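Local coordinates for Alr3699 protein (Nostoc sp., PDB 4XSO) that is of unassigned function but is probably a glycosyltransferase of the GT-B fold, with two Rossmann-like domains facing each other across a cleft, at residues Ser152-Asn157 / Ala172-Val177; Lys176-Gly181 / Gln375-Thr380; Leu201-Asn206 / Gln234-Leu239; Phe207-Phe212 / Cys283-His288. All coordinates share one frame; numbering follows the deposited sequence.

Interaction 1: Ser152-Asn157 / Ala172-Val177; sequences SLVIAN and AELTKV
L174 meets the 152-157 segment through both its side chain and its carbonyl. Its CG stands anti to the carbonyl carbon (chi1 -85°), and from there CD2 approaches S152 O while CD1 lies 4.2 Å from V154 CG2. Its carbonyl closes the first bond of the pairing: V154 N donates to L174 O at 2.9 Å, nearly straight at 166°. At the next residue, T175 CA makes a short C-H contact of 3.2 Å with V154 O. The T175 hydroxyl turns back along its own chain, OG1 donating to A172 O at 2.8 Å, and it also bonds to Q162 of helix 159-167. Here the two strands run parallel, as expected for the last beta-alpha-beta unit of the N-terminal Rossmann-like sheet, in which helix 159-167 connects strand 153-156 to the edge strand 175-177. That helix touches the face that carries A156, T175 and V177; I155 and K176 point to the other. K176 grips the partner strand through both backbone groups: K176 N donates to V154 O at 3.1 Å, and K176 O receives A156 N at 2.8 Å. I155 CG2 rests against the same K176 oxygen. The long K176 side chain leads away, its NZ bonded to a glycerol. At V177 the branch anti to the backbone N, CG1, comes within 3.7 Å of A156 O.

Interaction 2: Lys176-Gly181 / Gln375-Thr380; sequences KVIYNG and QQIAET
I178 and K176 come up against one flank of helix 370-382, the C-terminal helix that crosses back to pack on the N-terminal domain, as is usual in GT-B proteins. The I178 side chain passes those of Q376 and T380 in opposite directions, while I377 and I178 cross obliquely. I178 CG2 and CD1 both rest on I377 CG1 from one side, CD1 at 3.9 Å. With CG1 beside the backbone N and anti to the carbonyl carbon (chi1 -61°), the other branch of I178, CG2, is left anti to the backbone N and comes within 3.6 Å of Q376 OE1. That oxygen is turned to water 1, which donates to Q376 OE1 at 2.7 Å and accepts from Y179 N at 2.9 Å; this water carries the polar link between the two segments, there being no direct hydrogen bond. K176 lays its aliphatic stem across T380, its CE 3.3 Å from T380 OG1, before the chain bends at chi4 (56°). The T380 hydroxyl next to that stem is already engaged: T380 OG1 donates to Q376 O at 2.8 Å from above the carbonyl plane, while T380 N reaches Q376 O from the opposite face.

Interaction 3: Leu201-Asn206 / Gln234-Leu239; sequences LGVANN and QVTAIL
The carboxamide of N206 lies over the T236 methyl: T236 CG2 sits against one face of the group, almost directly over its carbon, 3.7 Å from N206 CG and 3.8 Å from both N206 OD1 and N206 ND2. The two side chains cross at about a right angle. Towards the same face, displaced from the amide plane, comes Q234 O, which takes a weak, bent hydrogen bond from N206 ND2 (3.3 Å, 133° at the hydrogen). N206 CB packs on that carbonyl as well. The T236 hydroxyl is held between its own backbone N and carbonyl carbon (chi1 64°), which sets OG1 3.7 Å from N206 CB and 4.2 Å from V203 CG1; it is buried there with no hydrogen-bond partner in the model. N206 owes its position to a type I turn from V203, closed by N206 N on V203 O at 3.1 Å, and R198 bonds to N206 O and A204 O. Just upstream, G202 ends helix 191-201 in a Schellman motif, with the positive phi that suits glycine. This is a helix-to-strand connection of a Rossmann-like domain: the loop leads into strand 207-212 and covers the start of strand 235-240 beside it in the parallel sheet.

Interaction 4: Phe207-Phe212 / Cys283-His288; sequences FVVGHF and CDLVAH
D284 holds both backbone groups of V208: D284 N donates to V208 O at 2.7 Å, and the carboxylate answers by accepting V208 N on OD2 at 2.8 Å, using the anti lone pair with a nearly straight bond (168°). V208 O thus takes two successive N-H groups, those of D284 and L285, just before the regular pairing starts. R198 forms a salt bridge with the same D284 OD2, which would help balance its charge. The D284 CB methylene meanwhile lies over the centre of the F207 ring, 3.7 Å from its centroid and 12° off the normal, a CH-pi contact. Beyond the irregular start the pairing is regular and parallel. Strand 207-212 opens the C-terminal Rossmann-like domain, and 285-287 comes fourth, so the two sit side by side in the 3-2-1-4-5-6 order of its sheet. G210 N donates to L285 O, and A287 N to G210 O at 2.8 Å. With no side chain on G210, C283 SG occupies that side of the strand, 3.6 Å from G210 CA, and meets the edge of the F212 ring, where F212 CZ is 4.0 Å from C283 SG. On the other face V209 CG1 packs on A287 CB at 3.8 Å. At the far end water 2 joins F212 N to A287 O and lies over the H211 ring, whose NE2 is bonded to T289.

Overall arrangement
Interactions 1 and 2 lie on the N-terminal domain, the second bringing the chain's last helix back onto it, and share strand 175-177; they touch where A156 O meets I178 N. Interactions 3 and 4 lie on the opposite side of the chain's centre, adjoining through strands 235-240 and 207-212 of the second sheet. Interaction 4 is buried in the middle of its sheet, whereas interaction 1 pairs an edge strand and is partly exposed. Both are parallel backbone pairings, although only interaction 4 adds a carboxylate and aromatic contacts. Interactions 2 and 3, also partly buried, rely on side-chain packing, supplemented by a water in one and a weak amide bond in the other. Centres of interactions 1 and 3 are about 43 Å apart.

Interaction 1: Ser152-Asn157 / Ala172-Val177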
loop_
_atom_site.group_PDB
_atom_site.type_symbol
_atom_site.label_atom_id
_atom_site.label_comp_id
_atom_site.label_asym_id
_atom_site.label_seq_id
_atom_site.Cartn_x
_atom_site.Cartn_y
_atom_site.Cartn_z
ATOM N N SER A 152 9.980 -13.983 1.009
ATOM C CA SER A 152 10.950 -14.951 0.674
ATOM C C SER A 152 10.887 -16.172 1.571
ATOM O O SER A 152 11.424 -17.200 1.227
ATOM C CB SER A 152 12.369 -14.343 0.798
ATOM O OG SER A 152 12.551 -13.421 -0.230
ATOM N N LEU A 153 10.307 -16.020 2.759
ATOM C CA LEU A 153 10.366 -17.036 3.767
ATOM C C LEU A 153 9.244 -16.731 4.781
ATOM O O LEU A 153 9.007 -15.591 5.116
ATOM C CB LEU A 153 11.737 -16.955 4.442
ATOM C CG LEU A 153 11.794 -17.664 5.774
ATOM C CD1 LEU A 153 11.841 -19.164 5.522
ATOM C CD2 LEU A 153 13.032 -17.173 6.530
ATOM N N VAL A 154 8.574 -17.770 5.256
ATOM C CA VAL A 154 7.576 -17.642 6.306
ATOM C C VAL A 154 8.057 -18.508 7.470
ATOM O O VAL A 154 8.129 -19.721 7.346
ATOM C CB VAL A 154 6.226 -18.133 5.819
ATOM C CG1 VAL A 154 5.237 -18.236 6.961
ATOM C CG2 VAL A 154 5.712 -17.173 4.744
ATOM N N ILE A 155 8.441 -17.877 8.578
ATOM C CA ILE A 155 8.917 -18.604 9.749
ATOM C C ILE A 155 7.737 -18.862 10.610
ATOM O O ILE A 155 7.009 -17.940 10.968
ATOM C CB ILE A 155 9.980 -17.792 10.529
ATOM C CG1 ILE A 155 11.220 -17.613 9.656
ATOM C CG2 ILE A 155 10.386 -18.534 11.783
ATOM C CD1 ILE A 155 12.272 -16.724 10.300
ATOM N N ALA A 156 7.465 -20.124 10.891
ATOM C CA ALA A 156 6.311 -20.474 11.742
ATOM C C ALA A 156 6.783 -20.962 13.119
ATOM O O ALA A 156 7.781 -21.651 13.201
ATOM C CB ALA A 156 5.452 -21.520 11.061
ATOM N N ASN A 157 6.113 -20.531 14.185
ATOM C CA ASN A 157 6.536 -20.820 15.554
ATOM C C ASN A 157 6.160 -22.211 15.998
ATOM O O ASN A 157 6.606 -22.729 17.042
ATOM C CB ASN A 157 6.063 -19.725 16.495
ATOM C CG ASN A 157 4.517 -19.656 16.613
ATOM O OD1 ASN A 157 3.777 -20.336 15.872
ATOM N ND2 ASN A 157 4.048 -18.850 17.576
ATOM N N ALA A 172 3.151 -23.951 1.163
ATOM C CA ALA A 172 3.827 -24.788 2.095
ATOM C C ALA A 172 5.370 -24.719 1.934
ATOM O O ALA A 172 6.065 -24.713 2.927
ATOM C CB ALA A 172 3.273 -26.208 2.062
ATOM N N GLU A 173 5.875 -24.578 0.710
ATOM C CA GLU A 173 7.297 -24.598 0.442
ATOM C C GLU A 173 8.039 -23.323 0.936
ATOM O O GLU A 173 9.257 -23.250 0.912
ATOM C CB GLU A 173 7.603 -24.863 -1.041
ATOM C CG GLU A 173 7.282 -23.764 -2.079
ATOM C CD GLU A 173 5.790 -23.599 -2.442
ATOM O OE1 GLU A 173 4.870 -24.270 -1.846
ATOM O OE2 GLU A 173 5.536 -22.778 -3.374
ATOM N N LEU A 174 7.291 -22.305 1.325
ATOM C CA LEU A 174 7.848 -21.111 1.814
ATOM C C LEU A 174 8.128 -21.222 3.329
ATOM O O LEU A 174 8.742 -20.331 3.890
ATOM C CB LEU A 174 6.893 -19.930 1.601
ATOM C CG LEU A 174 6.833 -19.136 0.308
ATOM C CD1 LEU A 174 6.014 -17.858 0.579
ATOM C CD2 LEU A 174 8.210 -18.790 -0.301
ATOM N N THR A 175 7.664 -22.290 3.999
ATOM C CA THR A 175 7.538 -22.252 5.449
ATOM C C THR A 175 8.687 -23.015 6.055
ATOM O O THR A 175 9.197 -23.887 5.422
ATOM C CB THR A 175 6.229 -22.903 5.995
ATOM O OG1 THR A 175 6.195 -24.300 5.676
ATOM C CG2 THR A 175 5.008 -22.204 5.435
ATOM N N LYS A 176 9.081 -22.629 7.255
ATOM C CA LYS A 176 10.044 -23.315 8.036
ATOM C C LYS A 176 9.604 -23.128 9.474
ATOM O O LYS A 176 9.355 -21.994 9.888
ATOM C CB LYS A 176 11.407 -22.672 7.900
ATOM C CG LYS A 176 12.444 -23.451 8.736
ATOM C CD LYS A 176 13.877 -23.012 8.528
ATOM C CE LYS A 176 14.720 -23.444 9.739
ATOM N NZ LYS A 176 14.689 -24.902 10.046
ATOM N N VAL A 177 9.633 -24.174 10.281
ATOM C CA VAL A 177 9.249 -24.065 11.655
ATOM C C VAL A 177 10.486 -23.691 12.485
ATOM O O VAL A 177 11.470 -24.334 12.333
ATOM C CB VAL A 177 8.606 -25.360 12.232
ATOM C CG1 VAL A 177 8.472 -25.300 13.709
ATOM C CG2 VAL A 177 7.229 -25.632 11.581
#

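Interaction 2: Lys176-Gly181 / Gln375-Thr380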
loop_
_atom_site.group_PDB
_atom_site.type_symbol
_atom_site.label_atom_id
_atom_site.label_comp_id
_atom_site.label_asym_id
_atom_site.label_seq_id
_atom_site.Cartn_x
_atom_site.Cartn_y
_atom_site.Cartn_z
ATOM N N LYS A 176 9.081 -22.629 7.255
ATOM C CA LYS A 176 10.044 -23.315 8.036
ATOM C C LYS A 176 9.604 -23.128 9.474
ATOM O O LYS A 176 9.355 -21.994 9.888
ATOM C CB LYS A 176 11.407 -22.672 7.900
ATOM C CG LYS A 176 12.444 -23.451 8.736
ATOM C CD LYS A 176 13.877 -23.012 8.528
ATOM C CE LYS A 176 14.720 -23.444 9.739
ATOM N NZ LYS A 176 14.689 -24.902 10.046
ATOM N N VAL A 177 9.633 -24.174 10.281
ATOM C CA VAL A 177 9.249 -24.065 11.655
ATOM C C VAL A 177 10.486 -23.691 12.485
ATOM O O VAL A 177 11.470 -24.334 12.333
ATOM C CB VAL A 177 8.606 -25.360 12.232
ATOM C CG1 VAL A 177 8.472 -25.300 13.709
ATOM C CG2 VAL A 177 7.229 -25.632 11.581
ATOM N N ILE A 178 10.431 -22.638 13.283
ATOM C CA ILE A 178 11.524 -22.316 14.240
ATOM C C ILE A 178 10.802 -21.947 15.517
ATOM O O ILE A 178 10.006 -21.033 15.554
ATOM C CB ILE A 178 12.423 -21.166 13.807
ATOM C CG1 ILE A 178 13.120 -21.472 12.502
ATOM C CG2 ILE A 178 13.504 -20.881 14.869
ATOM C CD1 ILE A 178 14.007 -20.347 12.052
ATOM N N TYR A 179 11.091 -22.701 16.590
ATOM C CA TYR A 179 10.382 -22.578 17.864
ATOM C C TYR A 179 10.939 -21.312 18.568
ATOM O O TYR A 179 11.982 -20.827 18.213
ATOM C CB TYR A 179 10.645 -23.867 18.655
ATOM C CG TYR A 179 9.939 -25.113 18.110
ATOM C CD1 TYR A 179 8.547 -25.111 17.951
ATOM C CD2 TYR A 179 10.609 -26.322 17.877
ATOM C CE1 TYR A 179 7.846 -26.230 17.489
ATOM C CE2 TYR A 179 9.877 -27.476 17.411
ATOM C CZ TYR A 179 8.497 -27.416 17.230
ATOM O OH TYR A 179 7.667 -28.518 16.761
ATOM N N ASN A 180 10.210 -20.788 19.556
ATOM C CA ASN A 180 10.662 -19.756 20.478
ATOM C C ASN A 180 11.893 -20.271 21.268
ATOM O O ASN A 180 12.042 -21.476 21.585
ATOM C CB ASN A 180 9.541 -19.396 21.456
ATOM C CG ASN A 180 8.397 -18.584 20.846
ATOM O OD1 ASN A 180 8.124 -18.598 19.638
ATOM N ND2 ASN A 180 7.651 -17.963 21.709
ATOM N N GLY A 181 12.811 -19.377 21.547
ATOM C CA GLY A 181 14.023 -19.764 22.310
ATOM C C GLY A 181 13.971 -19.115 23.691
ATOM O O GLY A 181 13.312 -18.113 23.847
ATOM N N GLN A 375 20.819 -19.522 16.283
ATOM C CA GLN A 375 21.616 -20.099 15.190
ATOM C C GLN A 375 20.708 -20.471 14.004
ATOM O O GLN A 375 21.022 -20.207 12.841
ATOM C CB GLN A 375 22.350 -21.349 15.629
ATOM C CG GLN A 375 23.357 -21.069 16.728
ATOM C CD GLN A 375 24.129 -22.292 17.270
ATOM O OE1 GLN A 375 23.656 -23.448 17.251
ATOM N NE2 GLN A 375 25.321 -22.016 17.800
ATOM N N GLN A 376 19.593 -21.108 14.297
ATOM C CA GLN A 376 18.647 -21.468 13.221
ATOM C C GLN A 376 18.152 -20.216 12.468
ATOM O O GLN A 376 18.118 -20.154 11.227
ATOM C CB GLN A 376 17.466 -22.198 13.858
ATOM C CG GLN A 376 17.859 -23.573 14.277
ATOM C CD GLN A 376 16.761 -24.259 15.052
ATOM O OE1 GLN A 376 15.582 -23.826 15.074
ATOM N NE2 GLN A 376 17.137 -25.337 15.716
ATOM N N ILE A 377 17.742 -19.200 13.215
ATOM C CA ILE A 377 17.330 -17.961 12.577
ATOM C C ILE A 377 18.459 -17.370 11.684
ATOM O O ILE A 377 18.220 -17.024 10.525
ATOM C CB ILE A 377 16.838 -16.958 13.653
ATOM C CG1 ILE A 377 15.517 -17.465 14.277
ATOM C CG2 ILE A 377 16.649 -15.589 13.058
ATOM C CD1 ILE A 377 14.964 -16.593 15.387
ATOM N N ALA A 378 19.673 -17.257 12.234
ATOM C CA ALA A 378 20.829 -16.680 11.508
ATOM C C ALA A 378 21.114 -17.510 10.233
ATOM O O ALA A 378 21.260 -16.960 9.168
ATOM C CB ALA A 378 22.071 -16.697 12.391
ATOM N N GLU A 379 21.152 -18.837 10.349
ATOM C CA GLU A 379 21.355 -19.697 9.174
ATOM C C GLU A 379 20.256 -19.502 8.183
ATOM O O GLU A 379 20.496 -19.365 6.963
ATOM C CB GLU A 379 21.458 -21.177 9.550
ATOM C CG GLU A 379 22.763 -21.354 10.349
ATOM C CD GLU A 379 23.121 -22.777 10.803
ATOM O OE1 GLU A 379 22.462 -23.758 10.405
ATOM O OE2 GLU A 379 24.084 -22.900 11.604
ATOM N N THR A 380 19.034 -19.422 8.667
ATOM C CA THR A 380 17.947 -19.265 7.721
ATOM C C THR A 380 18.029 -17.865 7.022
ATOM O O THR A 380 17.813 -17.763 5.841
ATOM C CB THR A 380 16.613 -19.535 8.407
ATOM O OG1 THR A 380 16.628 -20.855 9.010
ATOM C CG2 THR A 380 15.525 -19.468 7.386
HETATM O O HOH W 1 13.237 -24.680 16.224
#

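Interaction 3: Leu201-Asn206 / Gln234-Leu239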
loop_
_atom_site.group_PDB
_atom_site.type_symbol
_atom_site.label_atom_id
_atom_site.label_comp_id
_atom_site.label_asym_id
_atom_site.label_seq_id
_atom_site.Cartn_x
_atom_site.Cartn_y
_atom_site.Cartn_z
ATOM N N LEU A 201 4.723 -17.955 50.974
ATOM C CA LEU A 201 3.458 -18.045 50.306
ATOM C C LEU A 201 2.504 -18.824 51.135
ATOM O O LEU A 201 1.344 -18.846 50.820
ATOM C CB LEU A 201 3.610 -18.709 48.947
ATOM C CG LEU A 201 4.248 -17.830 47.912
ATOM C CD1 LEU A 201 4.314 -18.551 46.591
ATOM C CD2 LEU A 201 3.476 -16.518 47.792
ATOM N N GLY A 202 2.988 -19.526 52.154
ATOM C CA GLY A 202 2.084 -20.246 53.012
ATOM C C GLY A 202 1.632 -21.545 52.399
ATOM O O GLY A 202 0.622 -22.091 52.811
ATOM N N VAL A 203 2.432 -22.124 51.502
ATOM C CA VAL A 203 2.014 -23.367 50.877
ATOM C C VAL A 203 2.946 -24.503 51.089
ATOM O O VAL A 203 2.974 -25.420 50.277
ATOM C CB VAL A 203 1.888 -23.187 49.362
ATOM C CG1 VAL A 203 0.786 -22.202 49.060
ATOM C CG2 VAL A 203 3.225 -22.678 48.769
ATOM N N ALA A 204 3.735 -24.456 52.140
ATOM C CA ALA A 204 4.863 -25.409 52.285
ATOM C C ALA A 204 4.411 -26.851 52.476
ATOM O O ALA A 204 5.009 -27.780 51.934
ATOM C CB ALA A 204 5.801 -24.986 53.400
ATOM N N ASN A 205 3.298 -27.041 53.161
ATOM C CA ASN A 205 2.773 -28.394 53.328
ATOM C C ASN A 205 1.719 -28.765 52.334
ATOM O O ASN A 205 1.054 -29.761 52.512
ATOM C CB ASN A 205 2.227 -28.576 54.753
ATOM C CG ASN A 205 3.304 -28.381 55.794
ATOM O OD1 ASN A 205 4.263 -29.133 55.833
ATOM N ND2 ASN A 205 3.175 -27.348 56.607
ATOM N N ASN A 206 1.564 -27.981 51.276
ATOM C CA ASN A 206 0.588 -28.280 50.237
ATOM C C ASN A 206 1.179 -28.940 48.951
ATOM O O ASN A 206 2.399 -28.845 48.674
ATOM C CB ASN A 206 -0.086 -26.986 49.803
ATOM C CG ASN A 206 -0.862 -26.330 50.911
ATOM O OD1 ASN A 206 -0.707 -25.138 51.171
ATOM N ND2 ASN A 206 -1.741 -27.079 51.516
ATOM N N GLN A 234 -5.059 -31.260 50.482
ATOM C CA GLN A 234 -3.756 -30.654 50.491
ATOM C C GLN A 234 -3.383 -30.002 49.128
ATOM O O GLN A 234 -2.381 -29.250 49.063
ATOM C CB GLN A 234 -2.663 -31.637 50.952
ATOM C CG GLN A 234 -2.183 -32.669 49.931
ATOM C CD GLN A 234 -3.116 -33.850 49.852
ATOM O OE1 GLN A 234 -4.264 -33.761 50.284
ATOM N NE2 GLN A 234 -2.632 -34.965 49.304
ATOM N N VAL A 235 -4.216 -30.214 48.086
ATOM C CA VAL A 235 -4.000 -29.573 46.805
ATOM C C VAL A 235 -4.513 -28.157 46.820
ATOM O O VAL A 235 -5.744 -27.905 46.932
ATOM C CB VAL A 235 -4.650 -30.332 45.608
ATOM C CG1 VAL A 235 -4.341 -29.617 44.282
ATOM C CG2 VAL A 235 -4.179 -31.777 45.546
ATOM N N THR A 236 -3.584 -27.217 46.587
ATOM C CA THR A 236 -3.942 -25.792 46.391
ATOM C C THR A 236 -3.427 -25.236 45.068
ATOM O O THR A 236 -2.408 -25.702 44.507
ATOM C CB THR A 236 -3.342 -24.870 47.461
ATOM O OG1 THR A 236 -1.938 -24.907 47.342
ATOM C CG2 THR A 236 -3.686 -25.292 48.793
ATOM N N ALA A 237 -4.157 -24.252 44.556
ATOM C CA ALA A 237 -3.820 -23.625 43.297
ATOM C C ALA A 237 -3.284 -22.195 43.540
ATOM O O ALA A 237 -3.766 -21.492 44.406
ATOM C CB ALA A 237 -5.029 -23.648 42.391
ATOM N N ILE A 238 -2.204 -21.813 42.846
ATOM C CA ILE A 238 -1.789 -20.435 42.797
ATOM C C ILE A 238 -2.038 -19.973 41.415
ATOM O O ILE A 238 -1.635 -20.633 40.427
ATOM C CB ILE A 238 -0.305 -20.185 43.247
ATOM C CG1 ILE A 238 0.677 -20.921 42.353
ATOM C CG2 ILE A 238 -0.069 -20.629 44.685
ATOM C CD1 ILE A 238 2.114 -20.445 42.551
ATOM N N LEU A 239 -2.749 -18.852 41.318
ATOM C CA LEU A 239 -3.039 -18.177 40.043
ATOM C C LEU A 239 -2.163 -16.934 39.979
ATOM O O LEU A 239 -2.277 -16.008 40.814
ATOM C CB LEU A 239 -4.511 -17.782 39.906
ATOM C CG LEU A 239 -5.489 -18.935 40.202
ATOM C CD1 LEU A 239 -6.889 -18.480 39.837
ATOM C CD2 LEU A 239 -5.207 -20.153 39.426
#

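Interaction 4: Phe207-Phe212 / Cys283-His288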
loop_
_atom_site.group_PDB
_atom_site.type_symbol
_atom_site.label_atom_id
_atom_site.label_comp_id
_atom_site.label_asym_id
_atom_site.label_seq_id
_atom_site.Cartn_x
_atom_site.Cartn_y
_atom_site.Cartn_z
ATOM N N PHE A 207 0.288 -29.513 48.146
ATOM C CA PHE A 207 0.612 -29.854 46.752
ATOM C C PHE A 207 0.119 -28.691 45.915
ATOM O O PHE A 207 -1.093 -28.453 45.777
ATOM C CB PHE A 207 -0.023 -31.172 46.300
ATOM C CG PHE A 207 0.475 -31.678 44.984
ATOM C CD1 PHE A 207 -0.088 -31.212 43.796
ATOM C CD2 PHE A 207 1.553 -32.577 44.924
ATOM C CE1 PHE A 207 0.385 -31.636 42.585
ATOM C CE2 PHE A 207 2.011 -33.040 43.694
ATOM C CZ PHE A 207 1.413 -32.573 42.520
ATOM N N VAL A 208 1.072 -27.950 45.361
ATOM C CA VAL A 208 0.781 -26.707 44.728
ATOM C C VAL A 208 0.739 -26.833 43.191
ATOM O O VAL A 208 1.722 -27.152 42.534
ATOM C CB VAL A 208 1.839 -25.662 45.131
ATOM C CG1 VAL A 208 1.615 -24.353 44.391
ATOM C CG2 VAL A 208 1.822 -25.407 46.629
ATOM N N VAL A 209 -0.405 -26.516 42.639
ATOM C CA VAL A 209 -0.583 -26.422 41.217
ATOM C C VAL A 209 -0.593 -24.969 40.805
ATOM O O VAL A 209 -1.452 -24.179 41.251
ATOM C CB VAL A 209 -1.913 -27.031 40.751
ATOM C CG1 VAL A 209 -1.995 -26.983 39.235
ATOM C CG2 VAL A 209 -2.047 -28.458 41.229
ATOM N N GLY A 210 0.324 -24.588 39.913
ATOM C CA GLY A 210 0.448 -23.196 39.511
ATOM C C GLY A 210 -0.125 -23.001 38.120
ATOM O O GLY A 210 0.068 -23.839 37.216
ATOM N N HIS A 211 -0.796 -21.870 37.930
ATOM C CA HIS A 211 -1.311 -21.499 36.655
ATOM C C HIS A 211 -0.768 -20.110 36.371
ATOM O O HIS A 211 -0.968 -19.199 37.190
ATOM C CB HIS A 211 -2.848 -21.476 36.769
ATOM C CG HIS A 211 -3.555 -21.405 35.459
ATOM N ND1 HIS A 211 -3.603 -20.261 34.692
ATOM C CD2 HIS A 211 -4.224 -22.348 34.759
ATOM C CE1 HIS A 211 -4.278 -20.505 33.576
ATOM N NE2 HIS A 211 -4.638 -21.772 33.589
ATOM N N PHE A 212 -0.089 -19.918 35.273
ATOM C CA PHE A 212 0.654 -18.644 35.052
ATOM C C PHE A 212 0.165 -17.974 33.773
ATOM O O PHE A 212 0.508 -18.404 32.701
ATOM C CB PHE A 212 2.123 -18.951 34.867
ATOM C CG PHE A 212 2.731 -19.523 36.083
ATOM C CD1 PHE A 212 2.635 -20.849 36.334
ATOM C CD2 PHE A 212 3.330 -18.718 36.987
ATOM C CE1 PHE A 212 3.140 -21.380 37.465
ATOM C CE2 PHE A 212 3.821 -19.228 38.159
ATOM C CZ PHE A 212 3.758 -20.571 38.381
ATOM N N CYS A 283 6.125 -24.593 42.636
ATOM C CA CYS A 283 4.935 -25.440 42.414
ATOM C C CYS A 283 5.373 -26.894 42.463
ATOM O O CYS A 283 6.588 -27.206 42.434
ATOM C CB CYS A 283 4.350 -25.122 41.060
ATOM S SG CYS A 283 3.632 -23.474 41.078
ATOM N N ASP A 284 4.394 -27.776 42.577
ATOM C CA ASP A 284 4.605 -29.202 42.453
ATOM C C ASP A 284 4.127 -29.635 41.082
ATOM O O ASP A 284 4.569 -30.619 40.591
ATOM C CB ASP A 284 3.880 -29.910 43.595
ATOM C CG ASP A 284 4.416 -29.473 44.977
ATOM O OD1 ASP A 284 5.530 -29.966 45.250
ATOM O OD2 ASP A 284 3.805 -28.615 45.735
ATOM N N LEU A 285 3.258 -28.850 40.438
ATOM C CA LEU A 285 2.784 -29.113 39.075
ATOM C C LEU A 285 2.404 -27.785 38.473
ATOM O O LEU A 285 1.900 -26.916 39.171
ATOM C CB LEU A 285 1.578 -30.036 39.115
ATOM C CG LEU A 285 0.726 -30.229 37.875
ATOM C CD1 LEU A 285 1.599 -30.965 36.843
ATOM C CD2 LEU A 285 -0.569 -31.050 38.152
ATOM N N VAL A 286 2.716 -27.594 37.194
ATOM C CA VAL A 286 2.345 -26.398 36.472
ATOM C C VAL A 286 1.224 -26.827 35.540
ATOM O O VAL A 286 1.386 -27.804 34.823
ATOM C CB VAL A 286 3.521 -25.820 35.712
ATOM C CG1 VAL A 286 3.060 -24.645 34.874
ATOM C CG2 VAL A 286 4.565 -25.367 36.730
ATOM N N ALA A 287 0.090 -26.132 35.586
ATOM C CA ALA A 287 -0.995 -26.372 34.669
ATOM C C ALA A 287 -1.232 -25.321 33.657
ATOM O O ALA A 287 -1.529 -24.169 33.971
ATOM C CB ALA A 287 -2.318 -26.591 35.466
ATOM N N HIS A 288 -1.278 -25.773 32.420
ATOM C CA HIS A 288 -1.720 -24.978 31.286
ATOM C C HIS A 288 -3.096 -25.543 30.931
ATOM O O HIS A 288 -3.211 -26.748 30.709
ATOM C CB HIS A 288 -0.727 -25.182 30.140
ATOM C CG HIS A 288 -1.179 -24.602 28.847
ATOM N ND1 HIS A 288 -1.918 -25.319 27.930
ATOM C CD2 HIS A 288 -1.012 -23.370 28.315
ATOM C CE1 HIS A 288 -2.212 -24.551 26.900
ATOM N NE2 HIS A 288 -1.685 -23.358 27.117
HETATM O O HOH W 2 -0.234 -21.796 33.244
#